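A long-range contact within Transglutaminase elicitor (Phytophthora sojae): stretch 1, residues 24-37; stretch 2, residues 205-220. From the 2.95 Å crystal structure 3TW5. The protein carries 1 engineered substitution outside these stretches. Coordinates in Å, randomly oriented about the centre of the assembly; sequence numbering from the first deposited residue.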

# COMPACT_ATOMS: atom_id res chain seq x y z
N LYS A 24 -18.57 -21.23 -4.53
CA LYS A 24 -18.52 -21.84 -5.86
C LYS A 24 -18.75 -20.83 -6.99
O LYS A 24 -18.36 -21.07 -8.14
CB LYS A 24 -19.52 -22.99 -5.97
N ASP A 25 -19.37 -19.70 -6.66
CA ASP A 25 -19.65 -18.64 -7.64
C ASP A 25 -18.58 -17.55 -7.68
O ASP A 25 -18.62 -16.67 -8.55
CB ASP A 25 -21.03 -18.03 -7.39
CG ASP A 25 -22.16 -19.03 -7.57
OD1 ASP A 25 -21.94 -20.07 -8.23
OD2 ASP A 25 -23.27 -18.78 -7.05
N LEU A 26 -17.63 -17.60 -6.74
CA LEU A 26 -16.54 -16.63 -6.71
C LEU A 26 -15.46 -16.98 -7.73
O LEU A 26 -15.22 -18.15 -7.99
CB LEU A 26 -15.91 -16.55 -5.31
CG LEU A 26 -16.69 -15.85 -4.20
CD1 LEU A 26 -16.00 -16.09 -2.88
CD2 LEU A 26 -16.82 -14.35 -4.45
N PRO A 27 -14.81 -15.95 -8.31
CA PRO A 27 -13.67 -16.22 -9.18
C PRO A 27 -12.48 -16.73 -8.38
O PRO A 27 -12.37 -16.46 -7.18
CB PRO A 27 -13.36 -14.85 -9.79
CG PRO A 27 -13.92 -13.87 -8.82
CD PRO A 27 -15.14 -14.52 -8.25
N THR A 28 -11.60 -17.48 -9.04
CA THR A 28 -10.42 -18.05 -8.38
C THR A 28 -9.17 -17.29 -8.79
O THR A 28 -8.06 -17.60 -8.36
CB THR A 28 -10.25 -19.54 -8.72
OG1 THR A 28 -10.08 -19.70 -10.13
CG2 THR A 28 -11.48 -20.33 -8.27
N VAL A 29 -9.36 -16.28 -9.64
CA VAL A 29 -8.27 -15.41 -10.10
C VAL A 29 -8.82 -14.02 -10.42
O VAL A 29 -9.88 -13.87 -11.03
CB VAL A 29 -7.51 -16.03 -11.32
CG1 VAL A 29 -8.45 -16.25 -12.52
CG2 VAL A 29 -6.31 -15.17 -11.72
N GLY A 30 -8.08 -13.00 -9.98
CA GLY A 30 -8.42 -11.62 -10.28
C GLY A 30 -7.15 -10.79 -10.35
O GLY A 30 -6.41 -10.71 -9.38
N VAL A 31 -6.90 -10.21 -11.52
CA VAL A 31 -5.73 -9.34 -11.72
C VAL A 31 -6.20 -7.94 -12.11
O VAL A 31 -7.05 -7.79 -13.00
CB VAL A 31 -4.76 -9.91 -12.79
CG1 VAL A 31 -3.66 -8.90 -13.12
CG2 VAL A 31 -4.15 -11.22 -12.31
N HIS A 32 -5.65 -6.93 -11.45
CA HIS A 32 -6.00 -5.56 -11.74
C HIS A 32 -5.09 -4.97 -12.82
O HIS A 32 -3.87 -4.92 -12.66
CB HIS A 32 -5.95 -4.69 -10.48
CG HIS A 32 -6.43 -3.29 -10.71
ND1 HIS A 32 -5.58 -2.22 -10.84
CD2 HIS A 32 -7.69 -2.80 -10.85
CE1 HIS A 32 -6.28 -1.12 -11.04
NE2 HIS A 32 -7.56 -1.45 -11.06
N THR A 33 -5.70 -4.55 -13.92
CA THR A 33 -4.98 -3.90 -15.02
C THR A 33 -5.52 -2.49 -15.26
O THR A 33 -6.74 -2.29 -15.27
CB THR A 33 -5.05 -4.72 -16.33
OG1 THR A 33 -6.42 -4.96 -16.68
CG2 THR A 33 -4.33 -6.05 -16.18
N PRO A 34 -4.62 -1.50 -15.45
CA PRO A 34 -3.17 -1.67 -15.40
C PRO A 34 -2.69 -1.86 -13.96
O PRO A 34 -3.36 -1.41 -13.02
CB PRO A 34 -2.64 -0.34 -15.96
CG PRO A 34 -3.70 0.65 -15.65
CD PRO A 34 -5.01 -0.10 -15.71
N SER A 35 -1.56 -2.52 -13.81
CA SER A 35 -0.96 -2.73 -12.49
C SER A 35 -0.65 -1.40 -11.83
O SER A 35 -0.27 -0.44 -12.51
CB SER A 35 0.32 -3.56 -12.62
OG SER A 35 1.00 -3.65 -11.37
N PRO A 36 -0.83 -1.32 -10.50
CA PRO A 36 -0.33 -0.16 -9.77
C PRO A 36 1.18 -0.05 -9.95
O PRO A 36 1.87 -1.08 -9.95
CB PRO A 36 -0.67 -0.48 -8.31
CG PRO A 36 -1.81 -1.42 -8.39
CD PRO A 36 -1.57 -2.24 -9.62
N TRP A 37 1.69 1.16 -10.12
CA TRP A 37 3.11 1.36 -10.39
C TRP A 37 3.99 1.26 -9.15
O TRP A 37 3.54 1.51 -8.03
CB TRP A 37 3.38 2.67 -11.13
CG TRP A 37 2.67 3.89 -10.60
CD1 TRP A 37 1.48 4.40 -11.04
CD2 TRP A 37 3.12 4.76 -9.56
NE1 TRP A 37 1.16 5.53 -10.33
CE2 TRP A 37 2.15 5.78 -9.41
CE3 TRP A 37 4.25 4.78 -8.72
CZ2 TRP A 37 2.26 6.80 -8.47
CZ3 TRP A 37 4.36 5.80 -7.78
CH2 TRP A 37 3.38 6.80 -7.67
N PHE A 205 -11.44 -11.74 4.19
CA PHE A 205 -10.30 -11.64 3.29
C PHE A 205 -10.61 -12.23 1.91
O PHE A 205 -10.42 -11.56 0.89
CB PHE A 205 -9.05 -12.30 3.90
CG PHE A 205 -7.87 -12.36 2.96
CD1 PHE A 205 -7.14 -11.22 2.67
CD2 PHE A 205 -7.50 -13.57 2.37
CE1 PHE A 205 -6.05 -11.28 1.80
CE2 PHE A 205 -6.42 -13.63 1.50
CZ PHE A 205 -5.69 -12.49 1.22
N HIS A 206 -11.09 -13.47 1.89
CA HIS A 206 -11.42 -14.16 0.64
C HIS A 206 -12.53 -13.45 -0.13
O HIS A 206 -12.37 -13.15 -1.31
CB HIS A 206 -11.79 -15.63 0.90
CG HIS A 206 -11.85 -16.47 -0.34
ND1 HIS A 206 -10.76 -17.16 -0.83
CD2 HIS A 206 -12.87 -16.74 -1.19
CE1 HIS A 206 -11.11 -17.81 -1.92
NE2 HIS A 206 -12.38 -17.57 -2.17
N ILE A 207 -13.64 -13.16 0.56
CA ILE A 207 -14.79 -12.49 -0.05
C ILE A 207 -14.41 -11.15 -0.68
O ILE A 207 -14.77 -10.87 -1.82
CB ILE A 207 -15.96 -12.31 0.97
CG1 ILE A 207 -16.54 -13.68 1.35
CG2 ILE A 207 -17.05 -11.40 0.40
CD1 ILE A 207 -17.35 -13.67 2.63
N ALA A 208 -13.66 -10.34 0.07
CA ALA A 208 -13.21 -9.03 -0.41
C ALA A 208 -12.26 -9.16 -1.60
O ALA A 208 -12.47 -8.52 -2.63
CB ALA A 208 -12.55 -8.24 0.72
N SER A 209 -11.23 -10.00 -1.46
CA SER A 209 -10.21 -10.17 -2.49
C SER A 209 -10.78 -10.69 -3.80
O SER A 209 -10.41 -10.21 -4.87
CB SER A 209 -9.09 -11.10 -2.01
OG SER A 209 -8.50 -10.62 -0.81
N ALA A 210 -11.69 -11.65 -3.71
CA ALA A 210 -12.31 -12.26 -4.89
C ALA A 210 -13.26 -11.29 -5.61
O ALA A 210 -13.25 -11.21 -6.84
CB ALA A 210 -13.04 -13.55 -4.51
N ASN A 211 -14.08 -10.58 -4.84
CA ASN A 211 -15.02 -9.61 -5.39
C ASN A 211 -14.34 -8.39 -6.02
O ASN A 211 -14.66 -8.01 -7.14
CB ASN A 211 -16.04 -9.17 -4.33
CG ASN A 211 -17.20 -10.12 -4.20
OD1 ASN A 211 -18.21 -10.00 -4.90
ND2 ASN A 211 -17.09 -11.08 -3.28
N ILE A 212 -13.40 -7.79 -5.29
CA ILE A 212 -12.75 -6.55 -5.73
C ILE A 212 -11.82 -6.78 -6.93
O ILE A 212 -11.98 -6.13 -7.97
CB ILE A 212 -12.02 -5.82 -4.57
CG1 ILE A 212 -13.02 -5.43 -3.47
CG2 ILE A 212 -11.30 -4.58 -5.07
CD1 ILE A 212 -12.40 -5.17 -2.11
N LEU A 213 -10.87 -7.71 -6.80
CA LEU A 213 -9.95 -8.04 -7.88
C LEU A 213 -10.61 -8.80 -9.04
O LEU A 213 -10.26 -8.60 -10.20
CB LEU A 213 -8.75 -8.85 -7.37
CG LEU A 213 -7.51 -8.22 -6.71
CD1 LEU A 213 -6.92 -7.08 -7.54
CD2 LEU A 213 -7.80 -7.77 -5.30
N GLY A 214 -11.57 -9.67 -8.71
CA GLY A 214 -12.18 -10.57 -9.70
C GLY A 214 -13.43 -10.06 -10.38
O GLY A 214 -13.49 -10.00 -11.61
N LYS A 215 -14.45 -9.72 -9.59
CA LYS A 215 -15.75 -9.31 -10.13
C LYS A 215 -15.89 -7.82 -10.44
O LYS A 215 -16.66 -7.44 -11.33
CB LYS A 215 -16.88 -9.74 -9.19
CG LYS A 215 -17.17 -11.24 -9.18
CD LYS A 215 -18.18 -11.59 -8.10
CE LYS A 215 -19.62 -11.40 -8.56
NZ LYS A 215 -20.13 -12.61 -9.29
N LEU A 216 -15.16 -6.98 -9.71
CA LEU A 216 -15.40 -5.53 -9.77
C LEU A 216 -14.30 -4.73 -10.49
O LEU A 216 -14.33 -3.50 -10.48
CB LEU A 216 -15.64 -4.97 -8.36
CG LEU A 216 -16.85 -5.53 -7.59
CD1 LEU A 216 -16.73 -5.21 -6.11
CD2 LEU A 216 -18.17 -5.03 -8.15
N ASN A 217 -13.35 -5.43 -11.11
CA ASN A 217 -12.26 -4.81 -11.88
C ASN A 217 -11.54 -3.69 -11.11
O ASN A 217 -11.19 -2.65 -11.67
CB ASN A 217 -12.77 -4.30 -13.24
CG ASN A 217 -13.17 -5.43 -14.19
OD1 ASN A 217 -12.40 -6.36 -14.42
ND2 ASN A 217 -14.37 -5.33 -14.74
N SER A 218 -11.32 -3.93 -9.82
CA SER A 218 -10.74 -2.94 -8.92
C SER A 218 -9.63 -3.55 -8.05
O SER A 218 -9.34 -4.75 -8.17
CB SER A 218 -11.84 -2.32 -8.06
OG SER A 218 -11.34 -1.34 -7.17
N THR A 219 -9.02 -2.74 -7.19
CA THR A 219 -8.01 -3.22 -6.25
C THR A 219 -8.00 -2.41 -4.94
O THR A 219 -8.78 -1.47 -4.78
CB THR A 219 -6.59 -3.29 -6.89
OG1 THR A 219 -5.69 -3.93 -5.99
CG2 THR A 219 -6.07 -1.90 -7.23
N PHE A 220 -7.12 -2.78 -4.01
CA PHE A 220 -7.04 -2.14 -2.69
C PHE A 220 -5.61 -2.04 -2.16
O PHE A 220 -4.66 -2.44 -2.83
CB PHE A 220 -7.95 -2.85 -1.68
CG PHE A 220 -7.70 -4.34 -1.57
CD1 PHE A 220 -6.68 -4.84 -0.78
CD2 PHE A 220 -8.51 -5.24 -2.26
CE1 PHE A 220 -6.45 -6.21 -0.67
CE2 PHE A 220 -8.30 -6.61 -2.16
CZ PHE A 220 -7.27 -7.09 -1.37

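Two glycines, 184 residues apart in sequence, meet almost backbone to backbone: the CA of Gly 30 lies 3.9 Å from the CA of Gly 214. The pair illustrates a general principle, that a strand can approach a helix very closely where side chains are absent. The axes of strand 29-31 and helix 205-215 come within 6.1 Å, crossing at 54°. A CB on Gly 30 would point toward the helix and fall about 2.6 Å from both Leu 213 C and Gly 214 N; one on Gly 214 would lie 2.4 Å from Pro 27 CG. With no CB on Gly 30, its CA can rest 3.5 Å from Leu 213 O, near the end of the helix; the bare CA of Gly 214 makes room for Pro 27. Val 29 and Val 31, flanking the strand glycine, direct their CA-to-CB bonds away.

No hydrogen bond links the stretches, so packing carries the contact, burying 593 Å² in total. Before the strand, Leu 26 extends its side chain to the helix, placing CD2 3.9 Å from Ala 210 CB and CD1 3.6 Å from His 206 CD2, at the edge of that imidazole. Pro 27 follows, its ring setting CG 3.4 Å from the backbone Ala 210 O and 3.8 Å from Gly 214 CA, with its CD 4.4 Å from the methyl CB of Ala 210. Asn 211 keeps its polar end satisfied within this apolar setting: its ND2 donates to Ile 207 O at 2.7 Å, one turn back, while Leu 26 CD2 packs 3.5 Å from the same ND2.

Beyond the strand, the CA-to-CB bond of His 32 points toward stretch 2. Its CB lies 3.9 Å from Leu 213 CD1, and its flat ring offers a face to Thr 219, whose CG2 sits 3.7 Å from the His 32 ring centroid in a CH-pi contact. Thr 219 suits this buried position because its methyl packs on the imidazole while its hydroxyl is hydrogen-bonded elsewhere in the structure.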